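Local atomic coordinates of biotin protein ligase-like protein of unknown function (Silicibacter sp., PDB entry 3BFM), a protein that is of unknown function but has a fold resembling the biotin and lipoate protein ligases and binds calcium in the crystal. Residues 6-11 / 162-167; 73-78 / 87-92. All coordinates share one frame; numbering follows the deposited sequence. Where two conformers were deposited one is given.

Contact 1. Residues 6-11 / 162-167; sequences ITFPPL and SWARHC
The A164 methyl meets the F8 ring and P9 lies across R165 where residues 6-11, in the N-terminal loop leading into strand 13-16, pack on helix 156-175. A164 points at the loop, and its CB sits at the edge of the F8 ring, near the ring plane, 3.4 Å from F8 CD1 and 3.6 Å from F8 CE1. F8 leaves its backbone with CG beside the N (chi1 -71°), and this brings that edge down to the helix. F8 also touches L160 and V40 of strand 39-44. One residue on, the P9 ring crosses the R165 side chain at about a right angle, P9 CG lying 3.8 Å from R165 CG. The R165 chain then bends at chi3 (-46°), and its guanidinium runs back over the helix, one face above S162 CA. A water donates to T7 O at 2.7 Å and accepts a weak bond from R165 NH1. No direct hydrogen bond joins the two segments, although T7 N donates one to E161 OE2, on the same helix just before S162. The chemistry is thus mainly apolar, a ring and a proline on an alanine and the CG methylene of an arginine, with polar contact left to a water reached by the exposed R165.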
# COMPACT_ATOMS: atom_id res chain seq x y z
N ILE A 6 -15.94 -3.76 5.23
CA ILE A 6 -14.90 -2.80 5.60
C ILE A 6 -13.93 -2.68 4.44
O ILE A 6 -13.22 -3.63 4.09
CB ILE A 6 -14.20 -3.21 6.90
CG1 ILE A 6 -15.18 -3.14 8.07
CG2 ILE A 6 -13.04 -2.30 7.21
CD1 ILE A 6 -14.63 -3.75 9.35
N THR A 7 -13.88 -1.49 3.86
CA THR A 7 -13.09 -1.23 2.67
C THR A 7 -11.86 -0.43 3.04
O THR A 7 -11.98 0.61 3.66
CB THR A 7 -13.92 -0.43 1.66
OG1 THR A 7 -15.15 -1.13 1.45
CG2 THR A 7 -13.19 -0.29 0.35
N PHE A 8 -10.68 -0.92 2.67
CA PHE A 8 -9.41 -0.28 2.95
C PHE A 8 -8.83 0.21 1.65
O PHE A 8 -9.28 -0.24 0.58
CB PHE A 8 -8.45 -1.26 3.63
CG PHE A 8 -8.85 -1.59 5.04
CD1 PHE A 8 -8.78 -0.63 6.04
CD2 PHE A 8 -9.31 -2.85 5.38
CE1 PHE A 8 -9.19 -0.93 7.31
CE2 PHE A 8 -9.71 -3.14 6.67
CZ PHE A 8 -9.66 -2.20 7.62
N PRO A 9 -7.89 1.16 1.71
CA PRO A 9 -7.18 1.61 0.52
C PRO A 9 -6.52 0.45 -0.25
O PRO A 9 -6.27 -0.62 0.31
CB PRO A 9 -6.10 2.53 1.06
CG PRO A 9 -6.51 2.91 2.41
CD PRO A 9 -7.50 1.92 2.92
N PRO A 10 -6.25 0.64 -1.55
CA PRO A 10 -5.55 -0.39 -2.30
C PRO A 10 -4.26 -0.77 -1.61
O PRO A 10 -3.55 0.12 -1.12
CB PRO A 10 -5.25 0.30 -3.64
CG PRO A 10 -6.33 1.26 -3.79
CD PRO A 10 -6.59 1.79 -2.41
N LEU A 11 -3.99 -2.06 -1.55
CA LEU A 11 -2.77 -2.57 -0.91
C LEU A 11 -2.81 -2.55 0.63
O LEU A 11 -1.81 -2.81 1.30
CB LEU A 11 -1.51 -1.84 -1.43
CG LEU A 11 -0.95 -2.37 -2.76
CD1 LEU A 11 -2.03 -2.60 -3.85
CD2 LEU A 11 0.17 -1.47 -3.27
N SER A 162 -11.57 4.97 8.11
CA SER A 162 -11.03 6.32 8.08
C SER A 162 -9.65 6.39 8.75
O SER A 162 -8.77 7.10 8.28
CB SER A 162 -12.00 7.28 8.74
OG SER A 162 -11.62 8.60 8.47
N TRP A 163 -9.48 5.65 9.84
CA TRP A 163 -8.18 5.63 10.51
C TRP A 163 -7.14 5.10 9.50
O TRP A 163 -6.09 5.71 9.25
CB TRP A 163 -8.22 4.79 11.76
CG TRP A 163 -6.91 4.74 12.50
CD1 TRP A 163 -6.17 5.82 12.96
CD2 TRP A 163 -6.20 3.57 12.91
NE1 TRP A 163 -5.06 5.37 13.61
CE2 TRP A 163 -5.05 4.00 13.60
CE3 TRP A 163 -6.43 2.20 12.74
CZ2 TRP A 163 -4.10 3.10 14.11
CZ3 TRP A 163 -5.49 1.29 13.24
CH2 TRP A 163 -4.35 1.75 13.93
N ALA A 164 -7.45 3.95 8.91
CA ALA A 164 -6.54 3.36 7.93
C ALA A 164 -6.16 4.33 6.81
O ALA A 164 -4.96 4.48 6.48
CB ALA A 164 -7.10 2.06 7.37
N ARG A 165 -7.15 5.00 6.24
CA ARG A 165 -6.92 5.96 5.17
C ARG A 165 -6.09 7.14 5.62
O ARG A 165 -5.11 7.52 4.94
CB ARG A 165 -8.23 6.51 4.59
CG ARG A 165 -8.81 5.72 3.49
CD ARG A 165 -9.84 6.53 2.69
NE ARG A 165 -10.78 7.26 3.56
CZ ARG A 165 -11.85 6.73 4.16
NH1 ARG A 165 -12.16 5.44 4.04
NH2 ARG A 165 -12.62 7.51 4.92
N HIS A 166 -6.42 7.74 6.75
CA HIS A 166 -5.61 8.87 7.19
C HIS A 166 -4.19 8.48 7.67
O HIS A 166 -3.25 9.22 7.43
CB HIS A 166 -6.33 9.65 8.30
CG HIS A 166 -7.43 10.52 7.80
ND1 HIS A 166 -8.73 10.10 7.75
CD2 HIS A 166 -7.41 11.79 7.33
CE1 HIS A 166 -9.48 11.07 7.25
NE2 HIS A 166 -8.71 12.10 6.99
N CYS A 167 -4.03 7.33 8.32
CA CYS A 167 -2.69 6.82 8.60
C CYS A 167 -1.86 6.67 7.33
O CYS A 167 -0.70 7.05 7.28
CB CYS A 167 -2.75 5.49 9.35
SG CYS A 167 -3.28 5.69 11.03
O HOH W 1 -10.41 2.83 3.95

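Contact 2. Residues 73-78 / 87-92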
# COMPACT_ATOMS: atom_id res chain seq x y z
N VAL A 73 -1.96 11.12 14.76
CA VAL A 73 -2.48 12.18 13.89
C VAL A 73 -3.54 11.59 12.96
O VAL A 73 -4.61 12.19 12.72
CB VAL A 73 -1.37 12.85 13.06
CG1 VAL A 73 -1.96 13.87 12.10
CG2 VAL A 73 -0.31 13.50 13.95
N GLY A 74 -3.22 10.42 12.41
CA GLY A 74 -4.20 9.69 11.60
C GLY A 74 -5.55 9.52 12.30
O GLY A 74 -6.62 9.75 11.71
N PHE A 75 -5.50 9.09 13.56
CA PHE A 75 -6.70 8.92 14.37
C PHE A 75 -7.46 10.21 14.65
O PHE A 75 -8.69 10.27 14.54
CB PHE A 75 -6.39 8.25 15.69
CG PHE A 75 -7.59 8.04 16.54
CD1 PHE A 75 -8.47 6.99 16.26
CD2 PHE A 75 -7.92 8.91 17.57
CE1 PHE A 75 -9.59 6.79 17.01
CE2 PHE A 75 -9.08 8.71 18.31
CZ PHE A 75 -9.91 7.65 18.02
N GLN A 76 -6.74 11.25 15.08
CA GLN A 76 -7.38 12.54 15.30
C GLN A 76 -8.08 13.03 14.02
O GLN A 76 -9.22 13.51 14.08
CB GLN A 76 -6.38 13.57 15.81
CG GLN A 76 -7.02 14.93 16.17
CD GLN A 76 -7.31 15.84 14.98
OE1 GLN A 76 -6.71 15.74 13.91
NE2 GLN A 76 -8.26 16.75 15.16
N ASN A 77 -7.43 12.89 12.85
CA ASN A 77 -8.02 13.32 11.59
C ASN A 77 -9.24 12.48 11.23
O ASN A 77 -10.24 13.00 10.73
CB ASN A 77 -7.04 13.16 10.42
CG ASN A 77 -5.84 14.11 10.45
OD1 ASN A 77 -5.06 14.09 9.50
ND2 ASN A 77 -5.65 14.87 11.49
N ALA A 78 -9.13 11.18 11.47
CA ALA A 78 -10.18 10.21 11.19
C ALA A 78 -11.40 10.51 12.05
O ALA A 78 -12.49 10.64 11.53
CB ALA A 78 -9.67 8.77 11.41
N VAL A 87 -16.15 17.87 19.64
CA VAL A 87 -15.37 16.78 20.25
C VAL A 87 -13.87 17.01 20.07
O VAL A 87 -13.41 17.08 18.95
CB VAL A 87 -15.72 15.40 19.67
CG1 VAL A 87 -14.82 14.32 20.32
CG2 VAL A 87 -17.18 15.10 19.92
N ALA A 88 -13.14 17.17 21.17
CA ALA A 88 -11.69 17.42 21.10
C ALA A 88 -10.91 16.12 21.28
O ALA A 88 -11.12 15.38 22.24
CB ALA A 88 -11.28 18.42 22.18
N VAL A 89 -9.99 15.85 20.36
CA VAL A 89 -9.09 14.71 20.53
C VAL A 89 -7.67 15.23 20.85
O VAL A 89 -7.15 16.11 20.16
CB VAL A 89 -9.11 13.83 19.28
CG1 VAL A 89 -8.21 12.67 19.46
CG2 VAL A 89 -10.57 13.34 19.03
N HIS A 90 -7.06 14.71 21.92
CA HIS A 90 -5.64 14.96 22.18
C HIS A 90 -4.85 13.66 22.29
O HIS A 90 -5.39 12.60 22.66
CB HIS A 90 -5.47 15.77 23.46
CG HIS A 90 -6.00 17.16 23.37
ND1 HIS A 90 -7.16 17.56 24.00
CD2 HIS A 90 -5.55 18.24 22.69
CE1 HIS A 90 -7.39 18.83 23.74
NE2 HIS A 90 -6.42 19.27 22.94
N LEU A 91 -3.57 13.76 21.98
CA LEU A 91 -2.67 12.63 21.92
C LEU A 91 -1.63 12.71 23.02
O LEU A 91 -0.90 13.69 23.12
CB LEU A 91 -1.96 12.60 20.56
CG LEU A 91 -2.82 12.57 19.28
CD1 LEU A 91 -1.91 12.75 18.02
CD2 LEU A 91 -3.67 11.27 19.23
N ASP A 92 -1.54 11.68 23.85
CA ASP A 92 -0.45 11.61 24.80
C ASP A 92 0.84 11.11 24.11
O ASP A 92 0.84 10.29 23.17
CB ASP A 92 -0.83 10.72 25.98
CG ASP A 92 0.08 10.88 27.17
OD1 ASP A 92 1.31 10.64 27.03
OD2 ASP A 92 -0.45 11.21 28.27
O HOH W 2 -9.24 17.49 18.12
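Q76 and V89 meet where helix 67-82 packs on strand 89-91, and most of what joins the two is apolar. The aliphatic part of Q76 lies obliquely across the isopropyl group of V89, with Q76 CG 3.9 Å from V89 CB and Q76 CB 4.2 Å from V89 CG1. The same CG1 also reaches the edge of the F75 ring, near its plane, 4.2 Å from F75 CE2. V89 turns CG1 anti to its backbone N (chi1 -179°), which puts this methyl within reach of both Q76 and F75. Further along the strand, L91 brings CD1 to V73, the first residue of segment 73-78, 3.6 Å from V73 N and 4.4 Å from V73 CG2.

The polar interactions run through the Q76 amide. Its chain bends at chi2 (-80°), and NE2 gives a hydrogen bond to a water that also accepts one from V89 N at 2.9 Å. No direct hydrogen bond joins helix and strand, and this water bridges them. At the other end of the amide, OE1 accepts from N77 ND2 at 2.8 Å, almost in line with its C=O and in the plane of the N77 amide. A leucine in place of Q76 would probably leave the bridging water without its helix donor and N77 ND2 without this acceptor.

A helix and the strand that follows it thus pack antiparallel, helix on sheet, the two segments at 178° with their axes 8.8 Å apart. Strand 89-91 is the outermost strand of the sheet in this chain, with strand 96-99 next to it, and L97 on that strand touches both F75 and L91. L91 also shares backbone hydrogen bonds with L189 and H191; W186 and L189 of helix 179-189 touch its side chain, and W170 of helix 156-175 packs on V73.

The two contacts sit about 16 Å apart, centre to centre, and are joined by helices 67-82 and 156-175, which lie side by side. Contact 2 is nested along the chain inside the span enclosed by contact 1, and both belong to the ligase-like region of the protein. They touch directly: W163 CD1 comes 3.4 Å from F75 N, while H166 packs on G74 and N77. The N-terminal loop packs beside one member of the helix pair and strand 89-91, outermost in the central sheet of this chain, beside the other. Side-chain packing thus runs from the N-terminal loop through helices 156-175 and 67-82 to strand 89-91.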